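PDB 3MD1: nuclear and cytoplasmic polyadenylated RNA-binding protein PUB1, which binds polyadenylated RNA with a preference for poly(U), and also T-rich single-stranded DNA, here represented by its second RRM domain. Local coordinates for residues S27-H32 / S49-D54; V13-L18 / G31-D36; N3-D8 / R74-A79. One frame throughout, in Å; residues are numbered along the deposited sequence. Where two conformers were deposited one is given.

Interaction 1: residues S27-H32 / S49-D54; sequences SYLSGH and SFTSQD
Ser49 enters the contact, an antiparallel pairing of the second and third strands of the RRM sheet just before the second helix, through its backbone. Its N-H points almost straight at Ser30 O (2.9 Å, 170°), and Ser49 O accepts from Leu29 N at 2.9 Å, the donor standing above the carbonyl plane. Ser49 CB lies 3.4 Å from Ser30 OG, while the methyl CD1 of Leu29 reaches over the Ser49 hydroxyl; small serines suit this solvent-facing side of the strands. Phe50 points to the other side of the sheet, the one Tyr28 also uses. With CG anti to its carbonyl carbon (chi1 -63°), its ring is laid against the backbone of Tyr28, so that Phe50 CD2 comes within 3.6 Å of Tyr28 N and CE2 within 4.2 Å of Tyr28 CB. Thr51 N then donates to Ser27 O (2.9 Å), in the carbonyl plane on a lone pair. The Thr51 side chain crosses that of Leu29 at about a right angle, its CG2 meeting Leu29 CD2 at 3.6 Å. Ser52, the N-cap, accepts from Asp55 N through its hydroxyl; Ser27 OG is hydrogen-bonded to the Asp55 carboxylate, so both serines converge on Asp55. Strand 45-50 thus passes through the Thr51-Ser52 turn into helix 53-63, and Phe50 packs on Ala56 and Ala59 of that helix and on Leu4 of strand 2-7. An alanine in place of Phe50 would remove the ring and would probably loosen the junction of Tyr28, Leu4 and helix 53-63. Tyr28 itself leans on Arg19 and Phe22 of helix 15-22.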
ATOM      1  N   SER A  27      10.645  -8.413  -5.949  1.00 17.14           N
ATOM      2  CA  SER A  27       9.722  -9.358  -5.303  1.00 16.96           C
ATOM      3  C   SER A  27       8.249  -8.945  -5.200  1.00 16.39           C
ATOM      4  O   SER A  27       7.457  -9.673  -4.605  1.00 15.83           O
ATOM      5  CB  SER A  27      10.258  -9.814  -3.936  1.00 17.29           C
ATOM      6  OG  SER A  27      11.482 -10.512  -4.111  1.00 18.87           O
ATOM      7  N   TYR A  28       7.892  -7.798  -5.779  1.00 15.28           N
ATOM      8  CA  TYR A  28       6.499  -7.335  -5.828  1.00 15.19           C
ATOM      9  C   TYR A  28       5.594  -8.376  -6.474  1.00 14.95           C
ATOM     10  O   TYR A  28       5.945  -8.972  -7.504  1.00 14.91           O
ATOM     11  CB  TYR A  28       6.405  -6.014  -6.605  1.00 15.13           C
ATOM     12  CG  TYR A  28       4.994  -5.589  -6.986  1.00 14.63           C
ATOM     13  CD1 TYR A  28       4.226  -4.796  -6.125  1.00 14.13           C
ATOM     14  CD2 TYR A  28       4.429  -5.973  -8.208  1.00 14.08           C
ATOM     15  CE1 TYR A  28       2.936  -4.400  -6.476  1.00 15.16           C
ATOM     16  CE2 TYR A  28       3.140  -5.580  -8.566  1.00 15.40           C
ATOM     17  CZ  TYR A  28       2.406  -4.792  -7.700  1.00 15.01           C
ATOM     18  OH  TYR A  28       1.145  -4.396  -8.039  1.00 16.27           O
ATOM     19  N   LEU A  29       4.426  -8.570  -5.870  1.00 14.56           N
ATOM     20  CA  LEU A  29       3.419  -9.499  -6.369  1.00 14.63           C
ATOM     21  C   LEU A  29       2.148  -8.795  -6.810  1.00 14.67           C
ATOM     22  O   LEU A  29       1.632  -9.060  -7.906  1.00 15.61           O
ATOM     23  CB  LEU A  29       3.074 -10.535  -5.297  1.00 14.55           C
ATOM     24  CG  LEU A  29       4.078 -11.651  -5.024  1.00 14.56           C
ATOM     25  CD1 LEU A  29       3.669 -12.409  -3.766  1.00 14.42           C
ATOM     26  CD2 LEU A  29       4.171 -12.605  -6.227  1.00 12.57           C
ATOM     27  N   SER A  30       1.627  -7.922  -5.947  1.00 13.95           N
ATOM     28  CA  SER A  30       0.292  -7.356  -6.138  1.00 13.85           C
ATOM     29  C   SER A  30       0.043  -6.144  -5.247  1.00 12.98           C
ATOM     30  O   SER A  30       0.771  -5.912  -4.278  1.00 12.62           O
ATOM     31  CB  SER A  30      -0.762  -8.429  -5.837  1.00 13.90           C
ATOM     32  OG  SER A  30      -0.545  -8.976  -4.544  1.00 17.10           O
ATOM     33  N   GLY A  31      -0.986  -5.369  -5.582  1.00 12.44           N
ATOM     34  CA  GLY A  31      -1.452  -4.266  -4.728  1.00 12.22           C
ATOM     35  C   GLY A  31      -2.956  -4.060  -4.809  1.00 11.60           C
ATOM     36  O   GLY A  31      -3.554  -4.274  -5.866  1.00 12.34           O
ATOM     37  N   HIS A  32      -3.573  -3.659  -3.695  1.00 11.05           N
ATOM     38  CA  HIS A  32      -5.030  -3.405  -3.640  1.00 10.65           C
ATOM     39  C   HIS A  32      -5.368  -2.217  -2.757  1.00 10.80           C
ATOM     40  O   HIS A  32      -4.871  -2.109  -1.630  1.00 10.51           O
ATOM     41  CB  HIS A  32      -5.795  -4.603  -3.060  1.00 10.71           C
ATOM     42  CG  HIS A  32      -5.688  -5.847  -3.866  1.00 11.24           C
ATOM     43  ND1 HIS A  32      -4.740  -6.816  -3.614  1.00 12.43           N
ATOM     44  CD2 HIS A  32      -6.420  -6.294  -4.911  1.00 12.90           C
ATOM     45  CE1 HIS A  32      -4.888  -7.803  -4.478  1.00 10.69           C
ATOM     46  NE2 HIS A  32      -5.906  -7.517  -5.270  1.00 14.46           N
ATOM     47  N   SER A  49       1.898  -6.672  -1.694  0.50  9.98           N
ATOM     48  CA  SER A  49       2.418  -8.002  -1.362  0.50 10.76           C
ATOM     49  C   SER A  49       3.761  -8.280  -2.036  0.50 11.15           C
ATOM     50  O   SER A  49       4.004  -7.818  -3.149  0.50 11.43           O
ATOM     51  CB  SER A  49       1.411  -9.083  -1.779  0.50 10.87           C
ATOM     52  OG  SER A  49       1.817 -10.369  -1.340  0.50 12.48           O
ATOM     53  N   PHE A  50       4.614  -9.046  -1.349  1.00 11.30           N
ATOM     54  CA  PHE A  50       5.951  -9.420  -1.844  1.00 12.07           C
ATOM     55  C   PHE A  50       6.268 -10.892  -1.563  1.00 13.30           C
ATOM     56  O   PHE A  50       5.739 -11.481  -0.608  1.00 12.94           O
ATOM     57  CB  PHE A  50       7.037  -8.560  -1.175  1.00 11.76           C
ATOM     58  CG  PHE A  50       6.934  -7.085  -1.479  1.00 11.15           C
ATOM     59  CD1 PHE A  50       6.045  -6.269  -0.782  1.00 13.13           C
ATOM     60  CD2 PHE A  50       7.750  -6.506  -2.448  1.00 11.96           C
ATOM     61  CE1 PHE A  50       5.952  -4.910  -1.075  1.00 10.37           C
ATOM     62  CE2 PHE A  50       7.670  -5.140  -2.733  1.00 10.84           C
ATOM     63  CZ  PHE A  50       6.767  -4.347  -2.048  1.00 12.28           C
ATOM     64  N   THR A  51       7.159 -11.483  -2.365  1.00 14.45           N
ATOM     65  CA  THR A  51       7.594 -12.874  -2.110  1.00 15.86           C
ATOM     66  C   THR A  51       8.614 -12.962  -0.972  1.00 16.50           C
ATOM     67  O   THR A  51       8.750 -14.007  -0.322  1.00 17.19           O
ATOM     68  CB  THR A  51       8.195 -13.571  -3.363  1.00 15.88           C
ATOM     69  OG1 THR A  51       9.437 -12.956  -3.721  1.00 18.20           O
ATOM     70  CG2 THR A  51       7.243 -13.533  -4.543  1.00 15.86           C
ATOM     71  N   SER A  52       9.310 -11.852  -0.731  1.00 16.86           N
ATOM     72  CA  SER A  52      10.489 -11.815   0.128  1.00 17.73           C
ATOM     73  C   SER A  52      10.353 -10.774   1.240  1.00 17.45           C
ATOM     74  O   SER A  52       9.968  -9.630   0.983  1.00 17.87           O
ATOM     75  CB  SER A  52      11.721 -11.497  -0.721  1.00 17.90           C
ATOM     76  OG  SER A  52      12.783 -10.988   0.073  1.00 19.37           O
ATOM     77  N   GLN A  53      10.687 -11.175   2.466  1.00 17.19           N
ATOM     78  CA  GLN A  53      10.614 -10.267   3.614  1.00 16.66           C
ATOM     79  C   GLN A  53      11.580  -9.090   3.489  1.00 16.46           C
ATOM     80  O   GLN A  53      11.188  -7.936   3.703  1.00 15.96           O
ATOM     81  CB  GLN A  53      10.857 -11.005   4.932  1.00 16.92           C
ATOM     82  CG  GLN A  53      10.608 -10.140   6.168  1.00 18.25           C
ATOM     83  CD  GLN A  53      10.986 -10.831   7.457  1.00 19.78           C
ATOM     84  OE1 GLN A  53      11.147 -12.053   7.499  1.00 19.46           O
ATOM     85  NE2 GLN A  53      11.130 -10.056   8.521  1.00 19.72           N
ATOM     86  N   ASP A  54      12.835  -9.383   3.145  1.00 15.96           N
ATOM     87  CA  ASP A  54      13.844  -8.335   3.013  1.00 15.78           C
ATOM     88  C   ASP A  54      13.445  -7.313   1.952  1.00 14.99           C
ATOM     89  O   ASP A  54      13.641  -6.110   2.138  1.00 14.94           O
ATOM     90  CB  ASP A  54      15.225  -8.934   2.703  1.00 16.08           C
ATOM     91  CG  ASP A  54      15.841  -9.656   3.896  1.00 18.10           C
ATOM     92  OD1 ASP A  54      15.314  -9.534   5.028  1.00 20.64           O
ATOM     93  OD2 ASP A  54      16.861 -10.350   3.696  1.00 18.88           O
TER

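Interaction 2: residues V13-L18 / G31-D36; sequences VDDETL and GHVMWD
This is a helix-on-strand contact of the RRM fold, in which the first turn of helix 15-22 lies against strand 28-35, the edge strand of the sheet in the βαββαβ topology. It combines a small apolar patch with one strong polar bond. Val33 carries the apolar part: its CB is directed at the helix, and with CG2 anti to the carbonyl carbon, Val33 CG2 meets Val13 CG1 at 4.1 Å, Leu18 CB at 3.9 Å and the backbone carbonyl of Asp14. A beta-branched valine suits the place, being favourable in a strand and short enough for the helix to come close. Leu18, its CG anti to the backbone N (chi1 177°), lays CD2 along the strand backbone 3.6 Å from His32 O, beside Gly31, where the strand faces the helix without a side chain. Asp14 is the N-cap residue; its OD1 receives both Thr17 N (3.0 Å) and Thr17 OG1, two donors that fix the start of the helix. Val13 and Thr17 also touch Leu68 and Asn69, at strand 67-68 and the loop after it. Asp15, with CG anti to its carbonyl carbon, brings its carboxylate to the edge of the sheet, where the outermost strand has an N-H to offer. A water donates to both Asp15 OD1 and Val33 O. The direct bond is almost linear: Val33 N meets Asp15 OD1 at 2.8 Å and 176°, nearly along the C-O axis.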
ATOM      1  N   VAL A  13      -6.822   7.679  -5.121  1.00 12.90           N
ATOM      2  CA  VAL A  13      -5.880   6.629  -5.494  1.00 12.54           C
ATOM      3  C   VAL A  13      -6.640   5.327  -5.708  1.00 12.24           C
ATOM      4  O   VAL A  13      -7.252   4.798  -4.777  1.00 12.35           O
ATOM      5  CB  VAL A  13      -4.759   6.442  -4.435  1.00 12.05           C
ATOM      6  CG1 VAL A  13      -3.974   5.168  -4.698  1.00 12.63           C
ATOM      7  CG2 VAL A  13      -3.817   7.656  -4.434  1.00 11.89           C
ATOM      8  N   ASP A  14      -6.626   4.836  -6.945  1.00 12.20           N
ATOM      9  CA  ASP A  14      -7.244   3.549  -7.257  1.00 11.94           C
ATOM     10  C   ASP A  14      -6.177   2.457  -7.345  1.00 12.11           C
ATOM     11  O   ASP A  14      -4.987   2.723  -7.118  1.00 12.42           O
ATOM     12  CB  ASP A  14      -8.075   3.633  -8.552  1.00 12.31           C
ATOM     13  CG  ASP A  14      -7.286   4.166  -9.734  1.00 11.94           C
ATOM     14  OD1 ASP A  14      -6.041   4.326  -9.645  1.00 11.40           O
ATOM     15  OD2 ASP A  14      -7.922   4.435 -10.776  1.00 12.30           O
ATOM     16  N   ASP A  15      -6.602   1.230  -7.653  1.00 12.47           N
ATOM     17  CA  ASP A  15      -5.674   0.102  -7.737  1.00 12.60           C
ATOM     18  C   ASP A  15      -4.531   0.396  -8.702  1.00 12.51           C
ATOM     19  O   ASP A  15      -3.375   0.148  -8.381  1.00 12.39           O
ATOM     20  CB  ASP A  15      -6.394  -1.177  -8.176  1.00 12.14           C
ATOM     21  CG  ASP A  15      -7.214  -1.806  -7.064  1.00 14.06           C
ATOM     22  OD1 ASP A  15      -7.024  -1.424  -5.890  1.00 13.49           O
ATOM     23  OD2 ASP A  15      -8.047  -2.693  -7.371  1.00 15.67           O
ATOM     24  N   GLU A  16      -4.867   0.939  -9.872  1.00 12.63           N
ATOM     25  CA  GLU A  16      -3.867   1.270 -10.893  1.00 13.06           C
ATOM     26  C   GLU A  16      -2.783   2.213 -10.367  1.00 13.17           C
ATOM     27  O   GLU A  16      -1.590   1.973 -10.568  1.00 13.62           O
ATOM     28  CB  GLU A  16      -4.537   1.863 -12.136  1.00 12.89           C
ATOM     29  CG  GLU A  16      -3.599   2.122 -13.308  1.00 14.09           C
ATOM     30  CD  GLU A  16      -4.283   2.869 -14.438  0.60 14.95           C
ATOM     31  OE1 GLU A  16      -3.574   3.468 -15.274  0.60 15.51           O
ATOM     32  OE2 GLU A  16      -5.532   2.861 -14.490  0.60 15.38           O
ATOM     33  N   THR A  17      -3.207   3.277  -9.686  1.00 13.51           N
ATOM     34  CA  THR A  17      -2.290   4.254  -9.101  1.00 13.61           C
ATOM     35  C   THR A  17      -1.378   3.627  -8.039  1.00 13.60           C
ATOM     36  O   THR A  17      -0.153   3.816  -8.058  1.00 13.17           O
ATOM     37  CB  THR A  17      -3.067   5.488  -8.553  1.00 13.48           C
ATOM     38  OG1 THR A  17      -3.802   6.100  -9.629  1.00 14.50           O
ATOM     39  CG2 THR A  17      -2.102   6.519  -7.960  1.00 13.86           C
ATOM     40  N   LEU A  18      -1.971   2.858  -7.130  1.00 13.60           N
ATOM     41  CA  LEU A  18      -1.202   2.202  -6.074  1.00 13.34           C
ATOM     42  C   LEU A  18      -0.195   1.202  -6.652  1.00 14.13           C
ATOM     43  O   LEU A  18       0.983   1.223  -6.295  1.00 14.21           O
ATOM     44  CB  LEU A  18      -2.124   1.536  -5.049  1.00 13.32           C
ATOM     45  CG  LEU A  18      -1.383   0.764  -3.950  1.00 11.78           C
ATOM     46  CD1 LEU A  18      -0.572   1.694  -3.023  1.00 12.70           C
ATOM     47  CD2 LEU A  18      -2.345  -0.120  -3.167  1.00 10.99           C
ATOM     48  N   GLY A  31      -0.986  -5.369  -5.582  1.00 12.44           N
ATOM     49  CA  GLY A  31      -1.452  -4.266  -4.728  1.00 12.22           C
ATOM     50  C   GLY A  31      -2.956  -4.060  -4.809  1.00 11.60           C
ATOM     51  O   GLY A  31      -3.554  -4.274  -5.866  1.00 12.34           O
ATOM     52  N   HIS A  32      -3.573  -3.659  -3.695  1.00 11.05           N
ATOM     53  CA  HIS A  32      -5.030  -3.405  -3.640  1.00 10.65           C
ATOM     54  C   HIS A  32      -5.368  -2.217  -2.757  1.00 10.80           C
ATOM     55  O   HIS A  32      -4.871  -2.109  -1.630  1.00 10.51           O
ATOM     56  CB  HIS A  32      -5.795  -4.603  -3.060  1.00 10.71           C
ATOM     57  CG  HIS A  32      -5.688  -5.847  -3.866  1.00 11.24           C
ATOM     58  ND1 HIS A  32      -4.740  -6.816  -3.614  1.00 12.43           N
ATOM     59  CD2 HIS A  32      -6.420  -6.294  -4.911  1.00 12.90           C
ATOM     60  CE1 HIS A  32      -4.888  -7.803  -4.478  1.00 10.69           C
ATOM     61  NE2 HIS A  32      -5.906  -7.517  -5.270  1.00 14.46           N
ATOM     62  N   VAL A  33      -6.240  -1.345  -3.252  1.00 10.37           N
ATOM     63  CA  VAL A  33      -6.789  -0.281  -2.428  1.00 10.27           C
ATOM     64  C   VAL A  33      -8.059  -0.792  -1.774  1.00 10.59           C
ATOM     65  O   VAL A  33      -8.930  -1.337  -2.458  1.00 10.32           O
ATOM     66  CB  VAL A  33      -7.116   0.994  -3.251  1.00 10.41           C
ATOM     67  CG1 VAL A  33      -7.803   2.028  -2.388  1.00 11.26           C
ATOM     68  CG2 VAL A  33      -5.865   1.584  -3.851  1.00 10.97           C
ATOM     69  N   MET A  34      -8.162  -0.621  -0.458  1.00 10.21           N
ATOM     70  CA  MET A  34      -9.371  -0.998   0.283  1.00 10.68           C
ATOM     71  C   MET A  34     -10.497   0.001   0.126  1.00 10.49           C
ATOM     72  O   MET A  34     -10.300   1.214   0.171  1.00 10.71           O
ATOM     73  CB  MET A  34      -9.072  -1.196   1.768  1.00 10.92           C
ATOM     74  CG  MET A  34      -7.989  -2.198   2.015  1.00 12.59           C
ATOM     75  SD  MET A  34      -8.378  -3.742   1.203  1.00 18.16           S
ATOM     76  CE  MET A  34      -9.701  -4.296   2.263  1.00 13.44           C
ATOM     77  N   TRP A  35     -11.702  -0.518  -0.056  1.00 11.23           N
ATOM     78  CA  TRP A  35     -12.865   0.347  -0.192  1.00 10.85           C
ATOM     79  C   TRP A  35     -14.030  -0.251   0.565  1.00 10.94           C
ATOM     80  O   TRP A  35     -14.072  -1.468   0.816  1.00 10.15           O
ATOM     81  CB  TRP A  35     -13.231   0.585  -1.659  1.00 11.35           C
ATOM     82  CG  TRP A  35     -13.411  -0.668  -2.475  1.00 10.94           C
ATOM     83  CD1 TRP A  35     -12.425  -1.441  -3.023  1.00 13.54           C
ATOM     84  CD2 TRP A  35     -14.650  -1.253  -2.875  1.00 12.44           C
ATOM     85  NE1 TRP A  35     -12.980  -2.486  -3.725  1.00 13.81           N
ATOM     86  CE2 TRP A  35     -14.344  -2.398  -3.646  1.00 11.62           C
ATOM     87  CE3 TRP A  35     -15.993  -0.930  -2.644  1.00 10.24           C
ATOM     88  CZ2 TRP A  35     -15.333  -3.210  -4.202  1.00 11.79           C
ATOM     89  CZ3 TRP A  35     -16.977  -1.733  -3.190  1.00 12.12           C
ATOM     90  CH2 TRP A  35     -16.638  -2.871  -3.954  1.00 12.76           C
ATOM     91  N   ASP A  36     -14.945   0.627   0.952  1.00 10.74           N
ATOM     92  CA  ASP A  36     -16.075   0.266   1.797  1.00 11.30           C
ATOM     93  C   ASP A  36     -17.158  -0.392   0.936  1.00 11.41           C
ATOM     94  O   ASP A  36     -17.756   0.263   0.080  1.00 11.94           O
ATOM     95  CB  ASP A  36     -16.606   1.532   2.461  1.00 11.52           C
ATOM     96  CG  ASP A  36     -17.779   1.277   3.386  1.00 12.83           C
ATOM     97  OD1 ASP A  36     -18.574   0.341   3.165  1.00 14.29           O
ATOM     98  OD2 ASP A  36     -17.915   2.042   4.364  1.00 15.80           O
TER
HETATM   99  O   HOH W   1     -10.017  -0.696  -5.123  1.00 17.73           O

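Interaction 3: residues N3-D8 / R74-A79; sequences NLFVGD and RINWAA
Phe5 lies alongside Asn76, the two side chains pointing the same way and the ring and amide planes only 12° apart. Asn76 ND2 comes 3.4 Å from Phe5 CB, and OD1 lies 3.5 Å from CD1 of the ring. The amide is held in this pose by its own strand: Asn76 ND2 donates to Trp77 O at 2.7 Å, the acceptor lying in the amide plane, and chi1 of 58° puts CG in the crowded position between backbone N and carbonyl carbon. Beneath the side chains, Phe5 and Asn76 form a hydrogen-bonded antiparallel pair, Phe5 N meeting Asn76 O nearly along the C=O axis. Gly7 and Arg74 form a second hydrogen-bonded pair, its donors standing above the carbonyl planes; a CB on this glycine would crowd Phe5 CE1, so the residue type keeps the ring's place clear. Arg74, bent at chi2, rests its CG against Asp8 CB at 3.4 Å, while the Asp8 carboxylate makes its salt bridge with Arg71. The face bearing Leu4, Val6 and Ile75 is apolar. Leu4 CD1 meets Ile75 CG2 at 4.1 Å, and Leu4 CD2 sits over one face of the Trp77 ring, offset toward its rim. Val6 CG1 approaches Ile75 CG1 more loosely, at 4.3 Å. Ile75 and Trp77 both touch Met60 of helix 53-63. At the end of the pairing, Ala78 N donates to Asn3 O. Strands 2-7 and 71-77 are the first and last of the RRM, and Phe5, whose ring also meets that of Tyr45, lies on the side of the sheet away from the helices, which in RRMs is the usual RNA-binding surface.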
ATOM      1  N   ASN A   3       3.723  -8.736   3.453  1.00 12.40           N
ATOM      2  CA  ASN A   3       2.686  -7.787   3.073  1.00 11.25           C
ATOM      3  C   ASN A   3       2.802  -6.467   3.805  1.00 10.11           C
ATOM      4  O   ASN A   3       2.925  -6.432   5.033  1.00 10.62           O
ATOM      5  CB  ASN A   3       1.310  -8.392   3.372  1.00 11.41           C
ATOM      6  CG  ASN A   3       1.110  -9.733   2.706  1.00 12.73           C
ATOM      7  OD1 ASN A   3       0.878 -10.753   3.366  1.00 17.01           O
ATOM      8  ND2 ASN A   3       1.208  -9.748   1.400  1.00 10.42           N
ATOM      9  N   LEU A   4       2.731  -5.393   3.027  1.00  9.09           N
ATOM     10  CA  LEU A   4       2.728  -4.037   3.557  1.00  7.87           C
ATOM     11  C   LEU A   4       1.327  -3.441   3.604  1.00  7.34           C
ATOM     12  O   LEU A   4       0.562  -3.540   2.626  1.00  7.07           O
ATOM     13  CB  LEU A   4       3.610  -3.148   2.703  1.00  8.02           C
ATOM     14  CG  LEU A   4       5.068  -3.569   2.538  1.00  6.17           C
ATOM     15  CD1 LEU A   4       5.752  -2.566   1.636  1.00  9.41           C
ATOM     16  CD2 LEU A   4       5.773  -3.661   3.884  1.00  5.22           C
ATOM     17  N   PHE A   5       1.012  -2.806   4.735  1.00  6.57           N
ATOM     18  CA  PHE A   5      -0.137  -1.920   4.861  1.00  6.57           C
ATOM     19  C   PHE A   5       0.294  -0.525   4.445  1.00  6.62           C
ATOM     20  O   PHE A   5       1.244   0.023   5.009  1.00  7.42           O
ATOM     21  CB  PHE A   5      -0.643  -1.894   6.302  1.00  5.50           C
ATOM     22  CG  PHE A   5      -1.769  -0.920   6.535  1.00  5.97           C
ATOM     23  CD1 PHE A   5      -1.523   0.426   6.835  1.00  7.07           C
ATOM     24  CD2 PHE A   5      -3.083  -1.357   6.479  1.00  6.50           C
ATOM     25  CE1 PHE A   5      -2.572   1.310   7.058  1.00  6.90           C
ATOM     26  CE2 PHE A   5      -4.137  -0.472   6.721  1.00  7.85           C
ATOM     27  CZ  PHE A   5      -3.881   0.860   7.002  1.00  7.39           C
ATOM     28  N   VAL A   6      -0.415   0.059   3.481  1.00  5.92           N
ATOM     29  CA  VAL A   6      -0.059   1.374   2.955  1.00  6.67           C
ATOM     30  C   VAL A   6      -1.197   2.343   3.263  1.00  6.97           C
ATOM     31  O   VAL A   6      -2.284   2.277   2.639  1.00  7.92           O
ATOM     32  CB  VAL A   6       0.258   1.325   1.433  1.00  6.41           C
ATOM     33  CG1 VAL A   6       0.629   2.702   0.909  1.00  8.13           C
ATOM     34  CG2 VAL A   6       1.374   0.335   1.140  1.00  8.05           C
ATOM     35  N   GLY A   7      -0.960   3.202   4.249  1.00  6.91           N
ATOM     36  CA  GLY A   7      -1.953   4.180   4.691  1.00  6.90           C
ATOM     37  C   GLY A   7      -1.795   5.604   4.183  1.00  7.37           C
ATOM     38  O   GLY A   7      -0.797   5.951   3.529  1.00  7.79           O
ATOM     39  N   ASP A   8      -2.769   6.438   4.548  1.00  6.82           N
ATOM     40  CA  ASP A   8      -2.798   7.849   4.174  1.00  7.76           C
ATOM     41  C   ASP A   8      -2.872   8.026   2.671  1.00  7.86           C
ATOM     42  O   ASP A   8      -2.198   8.888   2.109  1.00  7.72           O
ATOM     43  CB  ASP A   8      -1.584   8.603   4.742  1.00  7.12           C
ATOM     44  CG  ASP A   8      -1.719  10.099   4.605  1.00 10.24           C
ATOM     45  OD1 ASP A   8      -2.843  10.618   4.806  1.00  9.35           O
ATOM     46  OD2 ASP A   8      -0.689  10.758   4.309  1.00  8.83           O
ATOM     47  N   ARG A  74       2.047   6.217   4.451  1.00  5.66           N
ATOM     48  CA  ARG A  74       2.267   5.783   5.834  1.00  5.95           C
ATOM     49  C   ARG A  74       2.265   4.275   5.854  1.00  5.21           C
ATOM     50  O   ARG A  74       1.208   3.653   5.795  1.00  5.35           O
ATOM     51  CB  ARG A  74       1.171   6.324   6.760  1.00  6.20           C
ATOM     52  CG  ARG A  74       1.076   7.817   6.787  1.00  8.52           C
ATOM     53  CD  ARG A  74       2.352   8.448   7.258  1.00 12.18           C
ATOM     54  NE  ARG A  74       2.225   9.905   7.293  1.00 16.13           N
ATOM     55  CZ  ARG A  74       3.246  10.757   7.232  1.00 17.37           C
ATOM     56  NH1 ARG A  74       4.496  10.320   7.109  1.00 17.07           N
ATOM     57  NH2 ARG A  74       3.012  12.067   7.275  1.00 16.52           N
ATOM     58  N   ILE A  75       3.440   3.682   5.944  1.00  5.15           N
ATOM     59  CA  ILE A  75       3.602   2.277   5.630  1.00  5.83           C
ATOM     60  C   ILE A  75       4.028   1.471   6.849  1.00  6.62           C
ATOM     61  O   ILE A  75       4.894   1.903   7.616  1.00  6.58           O
ATOM     62  CB  ILE A  75       4.625   2.095   4.459  1.00  5.52           C
ATOM     63  CG1 ILE A  75       4.258   2.989   3.269  1.00  5.03           C
ATOM     64  CG2 ILE A  75       4.657   0.644   4.006  1.00  6.15           C
ATOM     65  CD1 ILE A  75       5.331   3.029   2.171  1.00  5.92           C
ATOM     66  N   ASN A  76       3.406   0.309   7.031  0.50  7.16           N
ATOM     67  CA  ASN A  76       3.822  -0.633   8.068  0.50  7.72           C
ATOM     68  C   ASN A  76       3.573  -2.063   7.630  0.50  8.32           C
ATOM     69  O   ASN A  76       2.956  -2.300   6.592  0.50  8.34           O
ATOM     70  CB  ASN A  76       3.143  -0.327   9.412  0.50  7.96           C
ATOM     71  CG  ASN A  76       1.630  -0.343   9.326  0.50  8.28           C
ATOM     72  OD1 ASN A  76       0.993   0.704   9.319  0.50 10.74           O
ATOM     73  ND2 ASN A  76       1.048  -1.532   9.276  0.50 11.59           N
ATOM     74  N   TRP A  77       4.085  -3.017   8.403  1.00  8.85           N
ATOM     75  CA  TRP A  77       3.770  -4.420   8.170  1.00  9.72           C
ATOM     76  C   TRP A  77       2.267  -4.618   8.328  1.00 10.10           C
ATOM     77  O   TRP A  77       1.666  -4.112   9.279  1.00 10.51           O
ATOM     78  CB  TRP A  77       4.533  -5.312   9.161  1.00  9.62           C
ATOM     79  CG  TRP A  77       5.992  -5.376   8.856  1.00 10.38           C
ATOM     80  CD1 TRP A  77       7.012  -4.846   9.598  1.00 10.68           C
ATOM     81  CD2 TRP A  77       6.605  -5.998   7.717  1.00 11.76           C
ATOM     82  NE1 TRP A  77       8.219  -5.098   8.989  1.00 11.92           N
ATOM     83  CE2 TRP A  77       8.001  -5.805   7.836  1.00 12.17           C
ATOM     84  CE3 TRP A  77       6.109  -6.696   6.604  1.00 13.15           C
ATOM     85  CZ2 TRP A  77       8.910  -6.289   6.885  1.00 12.07           C
ATOM     86  CZ3 TRP A  77       7.012  -7.182   5.653  1.00 13.79           C
ATOM     87  CH2 TRP A  77       8.400  -6.970   5.802  1.00 13.79           C
ATOM     88  N   ALA A  78       1.660  -5.335   7.390  1.00 11.15           N
ATOM     89  CA  ALA A  78       0.245  -5.681   7.513  1.00 11.79           C
ATOM     90  C   ALA A  78      -0.003  -6.436   8.821  1.00 12.92           C
ATOM     91  O   ALA A  78       0.779  -7.309   9.216  1.00 12.99           O
ATOM     92  CB  ALA A  78      -0.212  -6.500   6.320  1.00 12.19           C
ATOM     93  N   ALA A  79      -1.064  -6.040   9.514  1.00 14.32           N
ATOM     94  CA  ALA A  79      -1.459  -6.638  10.792  1.00 15.81           C
ATOM     95  C   ALA A  79      -2.952  -6.396  10.990  1.00 16.69           C
ATOM     96  O   ALA A  79      -3.555  -5.575  10.281  1.00 17.04           O
ATOM     97  CB  ALA A  79      -0.657  -6.033  11.949  1.00 15.87           C
TER

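Overall arrangement
All three contacts belong to one RRM sheet, but at different depths. Interaction 3 joins two interior strands near the centre of the chain and buries the most surface; interaction 1 is a surface contact at the edge strand, and interaction 2, partly buried, brings a helix to that strand. Interaction 1 uses the start of strand 28-35, interaction 2 the part from Gly31 on. Phe50 of interaction 1 packs on Leu4 of interaction 3, and Leu18 of interaction 2 touches Val6. Backbone bonds dominate both strand pairings, but serines and a threonine line the outer side of interaction 1, whereas interaction 3 has an aromatic and amide side toward the RNA-binding face and an apolar side toward the helices. The helix contact combines apolar packing on Val33 with one carboxylate bond.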